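Local coordinates for Rho GTPase-activating protein 15 (Homo sapiens, PDB 3BYI) that switches off Rho-type GTPases, Rac1 among them, by accelerating their conversion of bound GTP to GDP, here represented by its catalytic RhoGAP domain, at residues 21-26 / 103-108; 36-41 / 97-102; 64-69 / 93-98. One frame throughout, in Å; residues are numbered along the deposited sequence.

Contact 1 (21-26 / 103-108); sequences GSHLHK and LPEPLF
H23 and E105 form the direct polar link between 21-26 and 103-108 of the RhoGAP domain, a His-carboxylate hydrogen bond: H23 NE2 donates to E105 OE1 over 2.8 Å, with an N-H...O angle of 153°. The acceptor lies close to the imidazole plane, while the donor meets OE1 on its anti side, ring and carboxylate planes turned 50° apart. In E105, CG is anti to the backbone N (chi1 -171°), and the extended chain beyond it carries OE1 to the ring. H23 ND1 accepts from H25 N (3.0 Å), an N-cap bond at the start of helix 24-31, so both nitrogens are held and the ring's rotation is fixed. A water bridges L24 N and E105 O and also sits over the centre of the H23 ring.

P104 CG and L103 CD2 pack against the backbone of 22-23, at 3.3 Å from H23 N and 3.4 Å from S22 O respectively. The apolar contact is that of L24 CD2 with L107 CD1, at 3.8 Å.

N143 of helix 141-159 bonds both H25 NE2 and L107 O, and L107 packs on L179. The loop between helices 89-102 and 110-120 is thereby set between the start of helix 24-31 and helices 141-159 and 168-180.

Contact 2 (36-41 / 97-102); sequences PWFVKQ and KMFFRE
F99 meets P36, F38 and V39 in a wholly apolar, buried helix-helix contact near the middle of the all-helical RhoGAP domain. It joins the start of helix 37-49 to the C-terminal part of helix 89-102. The two short segments run roughly antiparallel, at 150° between their N-to-C directions, with axes 10.9 Å apart at closest approach. The nearest alpha carbons, those of V39 and F99, are still 8.2 Å apart, so large side chains rather than close backbones fill the interface.

F99 has the largest buried area of the set. Its CG is anti to the backbone N (chi1 173°), and the ring beyond it touches P36 with CZ and V39 with CD2 and CE2. V39 crosses it at about a right angle and touches with a single methyl: CG2 is 3.6 Å from F99 CE2. The same methyl reaches F100 CZ at 3.9 Å, so one branch of V39 contacts two aromatic rings that succeed each other in the sequence. Those rings also pack together, F99 CD2 standing 4.1 Å above the centre of one face of F100. F38 approaches differently, presenting its ring edge, through CE2, to F99 CB at 4.2 Å.

Neighbouring elements enclose the group. F38 continues onto L69 and V73 of helix 63-74, and its ring meets that of F20. F100 packs on T146 and L150 of helix 141-159 and on T178 and L179 of helix 168-180. The contact lies away from the predicted arginine finger.

At the N-cap end of helix 37-49, P36 crosses F99 obliquely and meets the far end of its ring, where CG lies 3.8 Å from F99 CZ.

Contact 3 (64-69 / 93-98); sequences ATIQKL and TGALKM
I66 has more surface buried here than any other residue of the pair of segments, and it divides its contacts between two branches. CG2, anti to the backbone N, lies 3.8 Å from A95 CA. CD1, at the end of the other branch, is 3.8 Å from G94 CA, an approach made over a residue with no side chain to intervene. This small-residue surface lets the backbones come near: the alpha carbons of I66 and A95 are 5.5 Å apart.

A95 CB, which points toward helix 63-74, is touched by both L69 and I66. L69 CD1 presses on A95 CB at 3.5 Å, tighter than usual van der Waals contact, while I66 CG2 lies farther from the same methyl.

The segments belong to helices 63-74 and 89-102 of the RhoGAP domain and cross at -60°, with axes 9.3 Å apart. V91 of the second helix adds to the packing against I66 and L69, and F38 of helix 37-49 lies on both L69 and A95. The side chain of R58, the predicted arginine finger, lies about 10 Å from G94.

M98 closes the more exposed side. Its SD lies 3.9 Å from I66 CG2, and the bend at chi3 (-77°) brings CE to the same methyl. Q67 crosses M98 at about a right angle, its amide OE1 4.1 Å from M98 SD.

Overall arrangement
Contacts 2 and 3 share helix 89-102, and both are buried and apolar; contact 1, between the loop that follows this helix and the start of helix 24-31, is partly buried and adds a His-carboxylate hydrogen bond and a bridging water. Helix spacing differs too: the helices come closer over G94 and A95 in contact 3, whereas aromatic rings fill a wider gap in contact 2. F38 joins these two, its CE1 lying 3.7 Å from L69 CD2. Contact 2 also touches contact 1, where L24 CD1 is 3.6 Å from P36 CG. Contacts 1 and 3 do not touch, their centres about 17 Å apart, and along the chain both other contacts are nested inside the loop closed by contact 1.

Contact 1 (21-26 / 103-108)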
loop_
_atom_site.group_PDB
_atom_site.type_symbol
_atom_site.label_atom_id
_atom_site.label_comp_id
_atom_site.label_asym_id
_atom_site.label_seq_id
_atom_site.Cartn_x
_atom_site.Cartn_y
_atom_site.Cartn_z
ATOM N N GLY A 21 -9.601 -6.519 4.425
ATOM C CA GLY A 21 -10.938 -5.963 4.311
ATOM C C GLY A 21 -11.404 -5.162 5.514
ATOM O O GLY A 21 -12.536 -4.682 5.518
ATOM N N SER A 22 -10.578 -5.080 6.564
ATOM C CA SER A 22 -10.880 -4.248 7.733
ATOM C C SER A 22 -10.242 -2.884 7.516
ATOM O O SER A 22 -9.176 -2.783 6.898
ATOM C CB SER A 22 -10.341 -4.870 9.039
ATOM O OG SER A 22 -10.908 -6.141 9.311
ATOM N N HIS A 23 -10.874 -1.844 8.064
ATOM C CA HIS A 23 -10.322 -0.496 8.035
ATOM C C HIS A 23 -8.924 -0.502 8.612
ATOM O O HIS A 23 -8.663 -1.197 9.595
ATOM C CB HIS A 23 -11.184 0.502 8.853
ATOM C CG HIS A 23 -11.026 1.932 8.399
ATOM N ND1 HIS A 23 -10.037 2.771 8.875
ATOM C CD2 HIS A 23 -11.700 2.643 7.464
ATOM C CE1 HIS A 23 -10.138 3.945 8.282
ATOM N NE2 HIS A 23 -11.139 3.894 7.422
ATOM N N LEU A 24 -8.039 0.293 8.020
ATOM C CA LEU A 24 -6.685 0.509 8.546
ATOM C C LEU A 24 -6.740 0.803 10.056
ATOM O O LEU A 24 -5.946 0.303 10.823
ATOM C CB LEU A 24 -6.003 1.669 7.779
ATOM C CG LEU A 24 -4.547 2.006 8.177
ATOM C CD1 LEU A 24 -3.598 0.836 7.878
ATOM C CD2 LEU A 24 -4.104 3.286 7.529
ATOM N N HIS A 25 -7.735 1.581 10.470
ATOM C CA HIS A 25 -7.871 2.033 11.855
ATOM C C HIS A 25 -8.237 0.931 12.818
ATOM O O HIS A 25 -7.777 0.937 13.956
ATOM C CB HIS A 25 -8.879 3.163 11.943
ATOM C CG HIS A 25 -8.449 4.379 11.177
ATOM N ND1 HIS A 25 -9.028 5.615 11.348
ATOM C CD2 HIS A 25 -7.468 4.550 10.263
ATOM C CE1 HIS A 25 -8.445 6.491 10.555
ATOM N NE2 HIS A 25 -7.497 5.867 9.879
ATOM N N LYS A 26 -9.012 -0.032 12.337
ATOM C CA LYS A 26 -9.344 -1.211 13.120
ATOM C C LYS A 26 -8.183 -2.186 13.178
ATOM O O LYS A 26 -7.948 -2.793 14.216
ATOM C CB LYS A 26 -10.595 -1.908 12.566
ATOM C CG LYS A 26 -11.884 -1.098 12.746
ATOM C CD LYS A 26 -13.004 -1.950 13.367
ATOM N N LEU A 103 -8.498 -2.650 1.731
ATOM C CA LEU A 103 -8.898 -1.749 2.805
ATOM C C LEU A 103 -10.243 -1.215 2.431
ATOM O O LEU A 103 -10.442 -0.926 1.288
ATOM C CB LEU A 103 -7.890 -0.606 2.911
ATOM C CG LEU A 103 -6.532 -0.978 3.512
ATOM C CD1 LEU A 103 -5.604 0.213 3.546
ATOM C CD2 LEU A 103 -6.738 -1.483 4.885
ATOM N N PRO A 104 -11.211 -1.129 3.367
ATOM C CA PRO A 104 -12.492 -0.533 2.964
ATOM C C PRO A 104 -12.408 0.933 2.521
ATOM O O PRO A 104 -13.274 1.400 1.796
ATOM C CB PRO A 104 -13.369 -0.656 4.222
ATOM C CG PRO A 104 -12.430 -0.839 5.330
ATOM C CD PRO A 104 -11.230 -1.557 4.770
ATOM N N GLU A 105 -11.433 1.666 3.047
ATOM C CA GLU A 105 -11.171 3.032 2.636
ATOM C C GLU A 105 -9.700 3.001 2.208
ATOM O O GLU A 105 -8.891 2.282 2.814
ATOM C CB GLU A 105 -11.402 4.013 3.788
ATOM C CG GLU A 105 -11.343 5.483 3.359
ATOM C CD GLU A 105 -11.400 6.487 4.521
ATOM O OE1 GLU A 105 -11.118 6.123 5.695
ATOM O OE2 GLU A 105 -11.727 7.667 4.239
ATOM N N PRO A 106 -9.356 3.710 1.120
ATOM C CA PRO A 106 -7.943 3.756 0.748
ATOM C C PRO A 106 -7.010 4.432 1.767
ATOM O O PRO A 106 -7.453 5.208 2.608
ATOM C CB PRO A 106 -7.950 4.488 -0.627
ATOM C CG PRO A 106 -9.318 5.027 -0.818
ATOM C CD PRO A 106 -10.243 4.384 0.152
ATOM N N LEU A 107 -5.704 4.145 1.654
ATOM C CA LEU A 107 -4.697 4.757 2.526
ATOM C C LEU A 107 -4.827 6.282 2.545
ATOM O O LEU A 107 -4.692 6.913 3.591
ATOM C CB LEU A 107 -3.284 4.360 2.092
ATOM C CG LEU A 107 -2.092 4.812 2.970
ATOM C CD1 LEU A 107 -2.239 4.330 4.396
ATOM C CD2 LEU A 107 -0.732 4.354 2.362
ATOM N N PHE A 108 -5.061 6.847 1.371
ATOM C CA PHE A 108 -5.351 8.261 1.232
ATOM C C PHE A 108 -6.854 8.410 1.406
ATOM O O PHE A 108 -7.617 8.003 0.495
ATOM C CB PHE A 108 -4.950 8.735 -0.175
ATOM C CG PHE A 108 -3.470 8.865 -0.370
ATOM C CD1 PHE A 108 -2.659 7.732 -0.485
ATOM C CD2 PHE A 108 -2.888 10.109 -0.446
ATOM C CE1 PHE A 108 -1.300 7.846 -0.666
ATOM C CE2 PHE A 108 -1.527 10.234 -0.609
ATOM C CZ PHE A 108 -0.729 9.107 -0.734
HETATM O O HOH W 1 -8.649 2.083 5.521
#

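Contact 2 (36-41 / 97-102)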
loop_
_atom_site.group_PDB
_atom_site.type_symbol
_atom_site.label_atom_id
_atom_site.label_comp_id
_atom_site.label_asym_id
_atom_site.label_seq_id
_atom_site.Cartn_x
_atom_site.Cartn_y
_atom_site.Cartn_z
ATOM N N PRO A 36 0.364 -1.404 10.298
ATOM C CA PRO A 36 0.118 -2.830 10.440
ATOM C C PRO A 36 1.370 -3.698 10.343
ATOM O O PRO A 36 2.207 -3.521 9.466
ATOM C CB PRO A 36 -0.826 -3.150 9.275
ATOM C CG PRO A 36 -1.445 -1.857 8.916
ATOM C CD PRO A 36 -0.404 -0.822 9.185
ATOM N N TRP A 37 1.473 -4.647 11.249
ATOM C CA TRP A 37 2.545 -5.641 11.226
ATOM C C TRP A 37 2.726 -6.295 9.859
ATOM O O TRP A 37 3.849 -6.542 9.461
ATOM C CB TRP A 37 2.313 -6.740 12.270
ATOM C CG TRP A 37 2.714 -6.273 13.578
ATOM C CD1 TRP A 37 1.906 -5.932 14.616
ATOM C CD2 TRP A 37 4.040 -6.003 13.989
ATOM N NE1 TRP A 37 2.654 -5.475 15.656
ATOM C CE2 TRP A 37 3.974 -5.518 15.305
ATOM C CE3 TRP A 37 5.286 -6.133 13.372
ATOM C CZ2 TRP A 37 5.117 -5.194 16.041
ATOM C CZ3 TRP A 37 6.411 -5.791 14.074
ATOM C CH2 TRP A 37 6.326 -5.321 15.402
ATOM N N PHE A 38 1.630 -6.612 9.167
ATOM C CA PHE A 38 1.744 -7.310 7.889
ATOM C C PHE A 38 2.457 -6.438 6.845
ATOM O O PHE A 38 3.221 -6.940 6.037
ATOM C CB PHE A 38 0.391 -7.749 7.342
ATOM C CG PHE A 38 0.489 -8.461 5.993
ATOM C CD1 PHE A 38 1.107 -9.698 5.886
ATOM C CD2 PHE A 38 -0.040 -7.894 4.841
ATOM C CE1 PHE A 38 1.148 -10.379 4.652
ATOM C CE2 PHE A 38 0.038 -8.543 3.643
ATOM C CZ PHE A 38 0.618 -9.793 3.548
ATOM N N VAL A 39 2.184 -5.129 6.888
ATOM C CA VAL A 39 2.836 -4.179 6.025
ATOM C C VAL A 39 4.363 -4.133 6.307
ATOM O O VAL A 39 5.182 -4.095 5.397
ATOM C CB VAL A 39 2.194 -2.760 6.150
ATOM C CG1 VAL A 39 3.054 -1.676 5.408
ATOM C CG2 VAL A 39 0.731 -2.773 5.644
ATOM N N LYS A 40 4.737 -4.133 7.580
ATOM C CA LYS A 40 6.138 -4.088 7.927
ATOM C C LYS A 40 6.844 -5.417 7.599
ATOM O O LYS A 40 8.011 -5.431 7.203
ATOM C CB LYS A 40 6.308 -3.668 9.370
ATOM C CG LYS A 40 5.839 -2.243 9.648
ATOM C CD LYS A 40 6.186 -1.771 11.100
ATOM C CE LYS A 40 5.419 -2.482 12.163
ATOM N NZ LYS A 40 5.660 -1.893 13.538
ATOM N N GLN A 41 6.147 -6.536 7.759
ATOM C CA GLN A 41 6.701 -7.833 7.370
ATOM C C GLN A 41 7.006 -7.926 5.880
ATOM O O GLN A 41 8.009 -8.516 5.487
ATOM C CB GLN A 41 5.725 -8.953 7.638
ATOM C CG GLN A 41 5.936 -9.624 8.898
ATOM C CD GLN A 41 5.246 -10.948 8.936
ATOM O OE1 GLN A 41 4.022 -11.009 8.989
ATOM N NE2 GLN A 41 6.038 -12.034 8.916
ATOM N N LYS A 97 0.124 -5.283 -1.918
ATOM C CA LYS A 97 -0.763 -4.452 -2.714
ATOM C C LYS A 97 -2.220 -4.825 -2.528
ATOM O O LYS A 97 -3.083 -3.954 -2.480
ATOM C CB LYS A 97 -0.394 -4.528 -4.199
ATOM C CG LYS A 97 0.918 -3.807 -4.571
ATOM C CD LYS A 97 1.141 -3.836 -6.077
ATOM C CE LYS A 97 1.365 -5.246 -6.633
ATOM N NZ LYS A 97 1.626 -5.184 -8.078
ATOM N N MET A 98 -2.481 -6.126 -2.456
ATOM C CA MET A 98 -3.832 -6.648 -2.203
ATOM C C MET A 98 -4.386 -6.160 -0.860
ATOM O O MET A 98 -5.583 -5.893 -0.753
ATOM C CB MET A 98 -3.842 -8.195 -2.225
ATOM C CG MET A 98 -5.204 -8.787 -1.987
ATOM S SD MET A 98 -5.328 -10.579 -2.135
ATOM C CE MET A 98 -5.323 -10.699 -3.940
ATOM N N PHE A 99 -3.522 -6.071 0.147
ATOM C CA PHE A 99 -3.893 -5.531 1.452
ATOM C C PHE A 99 -4.388 -4.110 1.288
ATOM O O PHE A 99 -5.482 -3.774 1.729
ATOM C CB PHE A 99 -2.717 -5.607 2.446
ATOM C CG PHE A 99 -2.989 -4.918 3.767
ATOM C CD1 PHE A 99 -3.727 -5.565 4.764
ATOM C CD2 PHE A 99 -2.526 -3.624 4.001
ATOM C CE1 PHE A 99 -3.978 -4.947 5.937
ATOM C CE2 PHE A 99 -2.804 -2.964 5.199
ATOM C CZ PHE A 99 -3.491 -3.616 6.171
ATOM N N PHE A 100 -3.613 -3.279 0.600
ATOM C CA PHE A 100 -4.018 -1.894 0.403
ATOM C C PHE A 100 -5.278 -1.743 -0.463
ATOM O O PHE A 100 -6.130 -0.875 -0.207
ATOM C CB PHE A 100 -2.875 -1.080 -0.156
ATOM C CG PHE A 100 -1.819 -0.775 0.864
ATOM C CD1 PHE A 100 -0.579 -1.409 0.815
ATOM C CD2 PHE A 100 -2.079 0.115 1.890
ATOM C CE1 PHE A 100 0.379 -1.145 1.772
ATOM C CE2 PHE A 100 -1.122 0.413 2.829
ATOM C CZ PHE A 100 0.110 -0.216 2.776
ATOM N N ARG A 101 -5.414 -2.619 -1.466
ATOM C CA ARG A 101 -6.596 -2.610 -2.331
ATOM C C ARG A 101 -7.854 -3.064 -1.592
ATOM O O ARG A 101 -8.936 -2.637 -1.944
ATOM C CB ARG A 101 -6.399 -3.481 -3.602
ATOM C CG ARG A 101 -5.540 -2.822 -4.696
ATOM C CD ARG A 101 -4.973 -3.851 -5.720
ATOM N NE ARG A 101 -3.904 -3.242 -6.525
ATOM C CZ ARG A 101 -2.941 -3.902 -7.182
ATOM N NH1 ARG A 101 -2.874 -5.229 -7.188
ATOM N NH2 ARG A 101 -2.029 -3.218 -7.863
ATOM N N GLU A 102 -7.697 -3.922 -0.586
ATOM C CA GLU A 102 -8.856 -4.497 0.123
ATOM C C GLU A 102 -9.269 -3.665 1.342
ATOM O O GLU A 102 -10.281 -3.934 1.906
ATOM C CB GLU A 102 -8.595 -5.987 0.472
ATOM C CG GLU A 102 -9.874 -6.766 0.689
ATOM C CD GLU A 102 -9.664 -8.247 0.790
ATOM O OE1 GLU A 102 -8.637 -8.756 0.304
ATOM O OE2 GLU A 102 -10.544 -8.904 1.384
#

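Contact 3 (64-69 / 93-98)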
loop_
_atom_site.group_PDB
_atom_site.type_symbol
_atom_site.label_atom_id
_atom_site.label_comp_id
_atom_site.label_asym_id
_atom_site.label_seq_id
_atom_site.Cartn_x
_atom_site.Cartn_y
_atom_site.Cartn_z
ATOM N N ALA A 64 -2.936 -17.499 -6.808
ATOM C CA ALA A 64 -3.304 -18.620 -5.920
ATOM C C ALA A 64 -2.418 -18.691 -4.658
ATOM O O ALA A 64 -2.911 -18.983 -3.583
ATOM C CB ALA A 64 -3.236 -19.931 -6.670
ATOM N N THR A 65 -1.115 -18.415 -4.789
ATOM C CA THR A 65 -0.212 -18.377 -3.637
ATOM C C THR A 65 -0.434 -17.130 -2.804
ATOM O O THR A 65 -0.347 -17.198 -1.585
ATOM C CB THR A 65 1.299 -18.470 -4.039
ATOM O OG1 THR A 65 1.473 -19.551 -4.961
ATOM C CG2 THR A 65 2.173 -18.724 -2.817
ATOM N N ILE A 66 -0.689 -15.987 -3.445
ATOM C CA ILE A 66 -1.068 -14.766 -2.712
ATOM C C ILE A 66 -2.323 -15.010 -1.885
ATOM O O ILE A 66 -2.401 -14.607 -0.727
ATOM C CB ILE A 66 -1.320 -13.586 -3.645
ATOM C CG1 ILE A 66 0.012 -13.181 -4.314
ATOM C CG2 ILE A 66 -1.960 -12.423 -2.867
ATOM C CD1 ILE A 66 -0.124 -12.276 -5.546
ATOM N N GLN A 67 -3.310 -15.676 -2.479
ATOM C CA GLN A 67 -4.569 -15.943 -1.805
ATOM C C GLN A 67 -4.352 -16.819 -0.563
ATOM O O GLN A 67 -4.999 -16.619 0.476
ATOM C CB GLN A 67 -5.588 -16.553 -2.783
ATOM C CG GLN A 67 -6.120 -15.550 -3.843
ATOM C CD GLN A 67 -7.109 -14.482 -3.283
ATOM O OE1 GLN A 67 -7.128 -14.229 -2.098
ATOM N NE2 GLN A 67 -7.918 -13.880 -4.147
ATOM N N LYS A 68 -3.424 -17.777 -0.644
ATOM C CA LYS A 68 -3.061 -18.589 0.536
ATOM C C LYS A 68 -2.314 -17.789 1.584
ATOM O O LYS A 68 -2.454 -18.044 2.778
ATOM C CB LYS A 68 -2.117 -19.734 0.182
ATOM C CG LYS A 68 -2.682 -20.806 -0.673
ATOM C CD LYS A 68 -1.623 -21.790 -1.081
ATOM C CE LYS A 68 -2.253 -23.015 -1.724
ATOM N NZ LYS A 68 -1.205 -23.800 -2.428
ATOM N N LEU A 69 -1.464 -16.868 1.133
ATOM C CA LEU A 69 -0.767 -15.941 2.041
ATOM C C LEU A 69 -1.793 -15.108 2.822
ATOM O O LEU A 69 -1.741 -15.017 4.056
ATOM C CB LEU A 69 0.158 -14.999 1.258
ATOM C CG LEU A 69 1.400 -14.440 1.983
ATOM C CD1 LEU A 69 2.206 -13.452 1.076
ATOM C CD2 LEU A 69 1.092 -13.812 3.322
ATOM N N THR A 93 5.006 -8.898 -2.723
ATOM C CA THR A 93 4.593 -7.602 -3.227
ATOM C C THR A 93 3.119 -7.615 -3.584
ATOM O O THR A 93 2.430 -6.667 -3.295
ATOM C CB THR A 93 5.352 -7.164 -4.471
ATOM O OG1 THR A 93 5.109 -8.124 -5.491
ATOM C CG2 THR A 93 6.872 -6.979 -4.197
ATOM N N GLY A 94 2.655 -8.691 -4.235
ATOM C CA GLY A 94 1.247 -8.844 -4.585
ATOM C C GLY A 94 0.308 -8.856 -3.393
ATOM O O GLY A 94 -0.756 -8.275 -3.435
ATOM N N ALA A 95 0.729 -9.493 -2.318
ATOM C CA ALA A 95 -0.070 -9.582 -1.108
ATOM C C ALA A 95 -0.101 -8.239 -0.398
ATOM O O ALA A 95 -1.144 -7.826 0.110
ATOM C CB ALA A 95 0.476 -10.738 -0.174
ATOM N N LEU A 96 1.017 -7.523 -0.391
ATOM C CA LEU A 96 1.046 -6.160 0.159
ATOM C C LEU A 96 0.063 -5.269 -0.589
ATOM O O LEU A 96 -0.772 -4.623 0.028
ATOM C CB LEU A 96 2.440 -5.537 0.067
ATOM C CG LEU A 96 2.627 -4.249 0.879
ATOM C CD1 LEU A 96 2.169 -4.513 2.319
ATOM C CD2 LEU A 96 4.136 -3.728 0.840
ATOM N N LYS A 97 0.124 -5.283 -1.918
ATOM C CA LYS A 97 -0.763 -4.452 -2.714
ATOM C C LYS A 97 -2.220 -4.825 -2.528
ATOM O O LYS A 97 -3.083 -3.954 -2.480
ATOM C CB LYS A 97 -0.394 -4.528 -4.199
ATOM C CG LYS A 97 0.918 -3.807 -4.571
ATOM C CD LYS A 97 1.141 -3.836 -6.077
ATOM C CE LYS A 97 1.365 -5.246 -6.633
ATOM N NZ LYS A 97 1.626 -5.184 -8.078
ATOM N N MET A 98 -2.481 -6.126 -2.456
ATOM C CA MET A 98 -3.832 -6.648 -2.203
ATOM C C MET A 98 -4.386 -6.160 -0.860
ATOM O O MET A 98 -5.583 -5.893 -0.753
ATOM C CB MET A 98 -3.842 -8.195 -2.225
ATOM C CG MET A 98 -5.204 -8.787 -1.987
ATOM S SD MET A 98 -5.328 -10.579 -2.135
ATOM C CE MET A 98 -5.323 -10.699 -3.940
#